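Local coordinates for DltD domain-containing protein (Beauveria bassiana, PDB 7D78), which probably acts as an alpha/beta-hydrolase thioesterase that cyclises polyketide chains to medium-ring lactones, at residues W131-G136 with V154-I159; P258-T263 with K287-K292; D267-P272 with G295-L300. All blocks are in the same frame, centred on the assembly; numbering follows the deposited sequence.

Contact 1: W131-G136 with V154-I159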
# COMPACT_ATOMS: atom_id res chain seq x y z
N TRP A 131 -9.01 -4.80 -18.14
CA TRP A 131 -8.75 -6.20 -18.41
C TRP A 131 -7.37 -6.51 -17.85
O TRP A 131 -6.44 -5.74 -18.04
CB TRP A 131 -8.81 -6.46 -19.92
CG TRP A 131 -8.70 -7.89 -20.40
CD1 TRP A 131 -9.71 -8.66 -20.91
CD2 TRP A 131 -7.51 -8.70 -20.48
NE1 TRP A 131 -9.24 -9.89 -21.28
CE2 TRP A 131 -7.89 -9.94 -21.03
CE3 TRP A 131 -6.17 -8.49 -20.13
CZ2 TRP A 131 -6.97 -10.98 -21.23
CZ3 TRP A 131 -5.25 -9.53 -20.33
CH2 TRP A 131 -5.66 -10.75 -20.88
N GLY A 132 -7.24 -7.62 -17.14
CA GLY A 132 -5.96 -7.96 -16.56
C GLY A 132 -5.76 -9.46 -16.50
O GLY A 132 -6.71 -10.22 -16.26
N MET A 133 -4.52 -9.89 -16.71
CA MET A 133 -4.16 -11.29 -16.62
C MET A 133 -3.26 -11.53 -15.42
O MET A 133 -2.30 -10.79 -15.20
CB MET A 133 -3.46 -11.78 -17.88
CG MET A 133 -3.07 -13.26 -17.79
SD MET A 133 -2.97 -13.95 -19.43
CE MET A 133 -2.40 -15.61 -19.06
N SER A 134 -3.57 -12.58 -14.65
CA SER A 134 -2.71 -13.03 -13.55
C SER A 134 -2.64 -11.89 -12.53
O SER A 134 -3.69 -11.33 -12.19
CB SER A 134 -1.37 -13.49 -14.12
OG SER A 134 -0.52 -13.99 -13.10
N PHE A 135 -1.45 -11.54 -12.03
CA PHE A 135 -1.21 -10.36 -11.20
C PHE A 135 -1.91 -9.11 -11.73
O PHE A 135 -2.46 -8.32 -10.95
CB PHE A 135 0.32 -10.15 -11.12
CG PHE A 135 0.77 -9.24 -10.02
CD1 PHE A 135 1.01 -9.73 -8.75
CD2 PHE A 135 1.04 -7.90 -10.28
CE1 PHE A 135 1.46 -8.90 -7.74
CE2 PHE A 135 1.49 -7.05 -9.26
CZ PHE A 135 1.69 -7.55 -7.99
N GLY A 136 -1.92 -8.93 -13.06
CA GLY A 136 -2.54 -7.76 -13.64
C GLY A 136 -4.06 -7.73 -13.51
O GLY A 136 -4.66 -6.65 -13.49
N VAL A 154 -12.50 -7.37 -16.29
CA VAL A 154 -12.24 -8.74 -16.71
C VAL A 154 -10.95 -9.18 -16.05
O VAL A 154 -9.89 -8.59 -16.28
CB VAL A 154 -12.14 -8.86 -18.23
CG1 VAL A 154 -11.70 -10.26 -18.62
CG2 VAL A 154 -13.47 -8.50 -18.87
N MET A 155 -11.04 -10.20 -15.21
CA MET A 155 -9.88 -10.77 -14.53
C MET A 155 -9.64 -12.17 -15.07
O MET A 155 -10.51 -13.04 -14.97
CB MET A 155 -10.07 -10.81 -13.02
CG MET A 155 -10.11 -9.44 -12.36
SD MET A 155 -10.18 -9.62 -10.57
CE MET A 155 -11.86 -10.18 -10.34
N VAL A 156 -8.46 -12.40 -15.62
CA VAL A 156 -8.04 -13.72 -16.06
C VAL A 156 -7.03 -14.25 -15.06
O VAL A 156 -6.01 -13.59 -14.79
CB VAL A 156 -7.46 -13.67 -17.48
CG1 VAL A 156 -6.99 -15.06 -17.92
CG2 VAL A 156 -8.49 -13.10 -18.43
N CYS A 157 -7.32 -15.43 -14.50
CA CYS A 157 -6.50 -16.12 -13.51
C CYS A 157 -5.88 -15.16 -12.48
O CYS A 157 -4.66 -15.16 -12.29
CB CYS A 157 -5.43 -16.97 -14.18
SG CYS A 157 -4.23 -16.08 -15.23
N PRO A 158 -6.69 -14.35 -11.80
CA PRO A 158 -6.11 -13.42 -10.82
C PRO A 158 -5.37 -14.15 -9.71
O PRO A 158 -5.79 -15.22 -9.26
CB PRO A 158 -7.34 -12.68 -10.27
CG PRO A 158 -8.48 -13.61 -10.51
CD PRO A 158 -8.16 -14.30 -11.81
N ILE A 159 -4.24 -13.58 -9.28
CA ILE A 159 -3.47 -14.07 -8.15
C ILE A 159 -3.80 -13.22 -6.93
O ILE A 159 -3.70 -11.99 -6.97
CB ILE A 159 -1.95 -14.03 -8.43
CG1 ILE A 159 -1.55 -15.02 -9.51
CG2 ILE A 159 -1.22 -14.47 -7.17
CD1 ILE A 159 -0.04 -14.93 -9.86
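Trp131 and Val154, Gly132 and Met155, and Met133 and Val156 pair in parallel at the C-terminal ends of two strands joined by helix 135-146, a beta-alpha-beta unit of the alpha/beta-hydrolase sheet. The Gly132-Ser134-Gly136 turn into that helix is consistent with a nucleophile elbow. The tight part is the strand side: Gly132 N gives to Val154 O (3.0 Å), Val156 N to Gly132 O (2.9 Å), and Ser134 N to Val156 O (2.6 Å). On the Trp131 face, the indole (CG anti to N, chi1 -174°) lies obliquely against two valines, CD1 3.4 Å from Val154 CG1 and CZ2 3.8 Å from Val156 CG2. With an alanine here, both valine methyls would probably lose their indole partner. Met133 is the looser neighbour: its CG stays 4.3 Å from Val156 CG1 and 4.0 Å from Cys157 SG. Ser134 has a strained backbone (phi 63°), and a side chain on Gly132 would collide with Gly136 O. Ser134 OG is hydrogen-bonded to His296 NE2 and, toward a possible pocket, to a glycerol probably from the crystallisation liquor. From the loop after strand 150-156, Ile159 brings CD1 to 3.4 Å from Ser134 OG.

Contact 2: P258-T263 with K287-K292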
# COMPACT_ATOMS: atom_id res chain seq x y z
N PRO A 258 -19.49 -4.47 -13.08
CA PRO A 258 -19.70 -5.80 -13.67
C PRO A 258 -18.36 -6.49 -13.89
O PRO A 258 -17.43 -5.92 -14.45
CB PRO A 258 -20.38 -5.49 -15.01
CG PRO A 258 -20.99 -4.14 -14.85
CD PRO A 258 -20.11 -3.40 -13.88
N VAL A 259 -18.27 -7.74 -13.43
CA VAL A 259 -16.99 -8.42 -13.38
C VAL A 259 -17.10 -9.80 -14.02
O VAL A 259 -18.00 -10.58 -13.68
CB VAL A 259 -16.44 -8.53 -11.94
CG1 VAL A 259 -17.50 -9.06 -10.98
CG2 VAL A 259 -15.17 -9.41 -11.90
N LEU A 260 -16.18 -10.09 -14.92
CA LEU A 260 -16.00 -11.42 -15.50
C LEU A 260 -14.69 -11.98 -14.99
O LEU A 260 -13.65 -11.33 -15.11
CB LEU A 260 -15.99 -11.36 -17.03
CG LEU A 260 -15.48 -12.61 -17.73
CD1 LEU A 260 -16.49 -13.74 -17.55
CD2 LEU A 260 -15.24 -12.32 -19.21
N MET A 261 -14.73 -13.17 -14.40
CA MET A 261 -13.52 -13.87 -14.00
C MET A 261 -13.36 -15.14 -14.82
O MET A 261 -14.30 -15.95 -14.93
CB MET A 261 -13.54 -14.23 -12.51
CG MET A 261 -12.27 -14.94 -12.07
SD MET A 261 -12.31 -15.35 -10.31
CE MET A 261 -12.54 -13.73 -9.58
N VAL A 262 -12.17 -15.33 -15.38
CA VAL A 262 -11.80 -16.53 -16.11
C VAL A 262 -10.73 -17.26 -15.29
O VAL A 262 -9.62 -16.75 -15.11
CB VAL A 262 -11.28 -16.20 -17.51
CG1 VAL A 262 -10.90 -17.48 -18.26
CG2 VAL A 262 -12.32 -15.40 -18.29
N THR A 263 -11.07 -18.46 -14.83
CA THR A 263 -10.21 -19.24 -13.95
C THR A 263 -9.79 -20.53 -14.64
O THR A 263 -10.66 -21.27 -15.14
CB THR A 263 -10.94 -19.56 -12.64
OG1 THR A 263 -11.14 -18.35 -11.90
CG2 THR A 263 -10.14 -20.56 -11.78
N LYS A 287 -19.92 -12.78 -13.98
CA LYS A 287 -19.89 -14.00 -14.77
C LYS A 287 -18.61 -14.74 -14.48
O LYS A 287 -17.53 -14.14 -14.42
CB LYS A 287 -19.99 -13.73 -16.28
CG LYS A 287 -19.94 -15.01 -17.12
CD LYS A 287 -20.15 -14.75 -18.61
CE LYS A 287 -20.08 -16.05 -19.42
NZ LYS A 287 -21.05 -17.06 -18.91
N PHE A 288 -18.72 -16.06 -14.30
CA PHE A 288 -17.58 -16.92 -14.06
C PHE A 288 -17.39 -17.89 -15.22
O PHE A 288 -18.36 -18.48 -15.71
CB PHE A 288 -17.77 -17.69 -12.75
CG PHE A 288 -16.61 -18.58 -12.41
CD1 PHE A 288 -15.48 -18.06 -11.82
CD2 PHE A 288 -16.66 -19.94 -12.69
CE1 PHE A 288 -14.41 -18.88 -11.50
CE2 PHE A 288 -15.60 -20.76 -12.39
CZ PHE A 288 -14.47 -20.23 -11.79
N LEU A 289 -16.14 -18.04 -15.67
CA LEU A 289 -15.78 -18.98 -16.73
C LEU A 289 -14.62 -19.85 -16.26
O LEU A 289 -13.56 -19.32 -15.93
CB LEU A 289 -15.38 -18.26 -18.01
CG LEU A 289 -16.44 -17.96 -19.05
CD1 LEU A 289 -15.73 -17.76 -20.37
CD2 LEU A 289 -17.44 -19.09 -19.14
N GLU A 290 -14.82 -21.16 -16.25
CA GLU A 290 -13.74 -22.10 -15.96
C GLU A 290 -13.18 -22.63 -17.27
O GLU A 290 -13.94 -23.13 -18.10
CB GLU A 290 -14.22 -23.25 -15.08
CG GLU A 290 -13.15 -24.31 -14.81
CD GLU A 290 -13.58 -25.31 -13.74
OE1 GLU A 290 -14.79 -25.60 -13.66
OE2 GLU A 290 -12.72 -25.79 -12.98
N ALA A 291 -11.87 -22.51 -17.45
CA ALA A 291 -11.20 -23.01 -18.65
C ALA A 291 -10.70 -24.42 -18.37
O ALA A 291 -9.64 -24.60 -17.76
CB ALA A 291 -10.06 -22.08 -19.08
N LYS A 292 -11.46 -25.43 -18.81
CA LYS A 292 -11.17 -26.81 -18.47
C LYS A 292 -9.80 -27.23 -18.99
O LYS A 292 -9.40 -26.86 -20.10
CB LYS A 292 -12.24 -27.75 -19.04
CG LYS A 292 -13.55 -27.67 -18.30
CD LYS A 292 -13.54 -28.49 -17.03
CE LYS A 292 -14.39 -27.83 -15.95
NZ LYS A 292 -14.55 -28.69 -14.75
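Strands 259-263 and 287-291 run parallel, 4.7 Å apart at the closest approach of their axes and inclined by 15°, with Leu260 beside Lys287, Met261 beside Phe288, Val262 beside Leu289 and Thr263 beside Glu290. They are the two ends of a beta-alpha-beta crossover through helix 272-281, and strand 286-291 is the last strand of the main alpha/beta-hydrolase sheet on this side of the chain. The backbones alternate as donors: Lys287 N to Val259 O, Met261 N to Lys287 O, Leu289 N to Met261 O, Thr263 N to Leu289 O and Ala291 N to Thr263 O. Met261 and Thr263 thus each use both N and O toward the neighbour.

The face carrying Leu260, Val262, Lys287 and Leu289 is packed by aliphatic carbons. Leu260 and Lys287 lie alongside each other, CD1 of the leucine 3.7 Å from CG of the lysine, before the lysine chain turns off at its last torsion. Val262 and Leu289 also point the same way, with Val262 CG2 4.2 Å from Leu289 CB; helix 305-319 lies over this face, touching Leu260 and Leu289.

The other face belongs to Met261, Thr263, Phe288 and Glu290. Phe288 turns CG anti to N (chi1 -178°), which carries its ring obliquely across Thr263, and CE1 and CZ both come within 3.7 Å of Thr263 CB. Met261 SD sits at the ring edge, 5.5 Å from the Phe288 centroid, a Met-aromatic contact. Phe279 of helix 272-281 meets the same ring, and Gln275 of that helix bonds to the threonine hydroxyl. Thr263 OG1 itself lies 3.3 Å from Phe288 CE1.

Contact 3: D267-P272 with G295-L300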
# COMPACT_ATOMS: atom_id res chain seq x y z
N ASP A 267 -5.04 -24.50 -12.53
CA ASP A 267 -4.11 -23.43 -12.20
C ASP A 267 -3.20 -23.88 -11.06
O ASP A 267 -3.65 -24.00 -9.92
CB ASP A 267 -4.89 -22.17 -11.81
CG ASP A 267 -4.04 -20.92 -11.88
OD1 ASP A 267 -2.83 -21.02 -11.56
OD2 ASP A 267 -4.57 -19.84 -12.23
N THR A 268 -1.92 -24.10 -11.36
CA THR A 268 -0.94 -24.47 -10.35
C THR A 268 -0.21 -23.27 -9.76
O THR A 268 0.68 -23.47 -8.93
CB THR A 268 0.11 -25.42 -10.94
OG1 THR A 268 0.65 -24.83 -12.13
CG2 THR A 268 -0.52 -26.77 -11.27
N MET A 269 -0.52 -22.05 -10.20
CA MET A 269 0.10 -20.84 -9.65
C MET A 269 -0.83 -20.00 -8.79
O MET A 269 -0.37 -19.37 -7.84
CB MET A 269 0.68 -19.94 -10.75
CG MET A 269 2.05 -20.36 -11.31
SD MET A 269 2.32 -19.87 -13.02
CE MET A 269 3.06 -18.26 -12.95
N SER A 270 -2.11 -19.92 -9.14
CA SER A 270 -3.10 -19.25 -8.31
C SER A 270 -4.20 -20.26 -8.02
O SER A 270 -4.93 -20.66 -8.94
CB SER A 270 -3.67 -18.02 -9.02
OG SER A 270 -4.75 -17.45 -8.29
N PRO A 271 -4.34 -20.72 -6.78
CA PRO A 271 -5.34 -21.77 -6.47
C PRO A 271 -6.72 -21.40 -6.99
O PRO A 271 -7.26 -20.34 -6.63
CB PRO A 271 -5.31 -21.84 -4.94
CG PRO A 271 -3.89 -21.45 -4.60
CD PRO A 271 -3.50 -20.40 -5.61
N PRO A 272 -7.30 -22.24 -7.85
CA PRO A 272 -8.67 -21.96 -8.34
C PRO A 272 -9.68 -21.71 -7.23
O PRO A 272 -10.55 -20.86 -7.40
CB PRO A 272 -9.01 -23.22 -9.16
CG PRO A 272 -7.68 -23.68 -9.68
CD PRO A 272 -6.69 -23.38 -8.56
N GLY A 295 -4.01 -24.27 -17.50
CA GLY A 295 -3.21 -23.76 -16.42
C GLY A 295 -3.15 -22.24 -16.41
O GLY A 295 -3.80 -21.56 -17.20
N HIS A 296 -2.33 -21.72 -15.49
CA HIS A 296 -2.22 -20.27 -15.31
C HIS A 296 -1.75 -19.57 -16.58
O HIS A 296 -2.22 -18.46 -16.89
CB HIS A 296 -1.27 -19.97 -14.15
CG HIS A 296 -1.36 -18.58 -13.61
ND1 HIS A 296 -2.40 -18.15 -12.82
CD2 HIS A 296 -0.52 -17.52 -13.73
CE1 HIS A 296 -2.21 -16.88 -12.49
NE2 HIS A 296 -1.07 -16.48 -13.03
N LEU A 297 -0.84 -20.19 -17.34
CA LEU A 297 -0.29 -19.55 -18.54
C LEU A 297 -0.97 -19.98 -19.83
O LEU A 297 -0.81 -19.29 -20.84
CB LEU A 297 1.21 -19.85 -18.70
CG LEU A 297 2.22 -19.39 -17.65
CD1 LEU A 297 1.91 -17.99 -17.15
CD2 LEU A 297 2.28 -20.38 -16.52
N THR A 298 -1.71 -21.09 -19.83
CA THR A 298 -2.36 -21.60 -21.03
C THR A 298 -3.85 -21.30 -21.04
O THR A 298 -4.56 -21.77 -21.94
CB THR A 298 -2.13 -23.11 -21.15
OG1 THR A 298 -2.67 -23.78 -20.00
CG2 THR A 298 -0.64 -23.42 -21.27
N VAL A 299 -4.34 -20.54 -20.07
CA VAL A 299 -5.78 -20.30 -19.96
C VAL A 299 -6.32 -19.62 -21.21
O VAL A 299 -7.48 -19.81 -21.58
CB VAL A 299 -6.07 -19.50 -18.68
CG1 VAL A 299 -5.30 -18.17 -18.70
CG2 VAL A 299 -7.56 -19.28 -18.50
N LEU A 300 -5.49 -18.83 -21.91
CA LEU A 300 -5.92 -18.13 -23.11
C LEU A 300 -5.26 -18.68 -24.38
O LEU A 300 -5.21 -17.99 -25.40
CB LEU A 300 -5.65 -16.63 -22.97
CG LEU A 300 -6.43 -15.93 -21.85
CD1 LEU A 300 -6.26 -14.42 -21.87
CD2 LEU A 300 -7.91 -16.28 -21.91
O HOH W 1 -0.54 -23.45 -13.91
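Asp267 and His296 meet side chain to side chain between two loops, one following strand 259-264 and the other strand 286-291, in an arrangement consistent with the acid and histidine of an alpha/beta-hydrolase Ser-His-Asp triad. Hydrogen bonds dominate. His296 ND1 gives to Asp267 OD2 over 2.8 Å and nearly straight (173°); the oxygen lies in the plane of the imidazole and is approached on its syn side, although carboxylate and ring are turned 53° against each other. The rest of the carboxylate is held by its own loop: OD1 of Asp267 accepts from Met269 N at 2.9 Å and from Ser270 N at 2.8 Å, an Asx turn with a second donor, the first nearly along the C-O axis and the other from above the carboxylate plane. Gln275 adds a bond to OD2. With both oxygens gripped, the acid probably has little freedom to rotate.

One water bridges the two loops: it accepts from His296 N at 2.9 Å and lies unusually close to Thr268 OG1.

Carbon and sulfur contacts line the ring. Met269 lays CB over one imidazole face, 4.0 Å from the His296 centroid, in a CH-pi contact, while its bent chain brings its CE beside His296 CD2. Ser270 CB approaches His296 CE1 obliquely, and Ser270 OG is hydrogen-bonded to Pro158 O. His296, with CG anti to N (chi1 -164°), presents NE2 to Ser134. Met269 SD also touches Leu297, 3.5 Å from its CD2.

In the fold
Contact 1 presents Ser134 and contact 3 the Asp267-His296 pair, and the two meet at the probable active site: Ser134 OG lies 2.6 Å from His296 NE2, a probable hydrogen bond. A second probable bond, Pro158 O to Ser270 OG at 2.7 Å, ties the loops. Contact 2 continues the sheet: strands 150-156 and 259-264 are neighbours, Met155 N lying 2.8 Å from Leu260 O, and Cys157 N, 2.7 Å from Val262 O, extends the pairing past the strand end. Its strands lead into the loops of contact 3. Centres of contacts 1 and 3 are about 10 Å apart. Bound glycerol lies near the side chains of Ser134 and Leu297 and may mark the pocket.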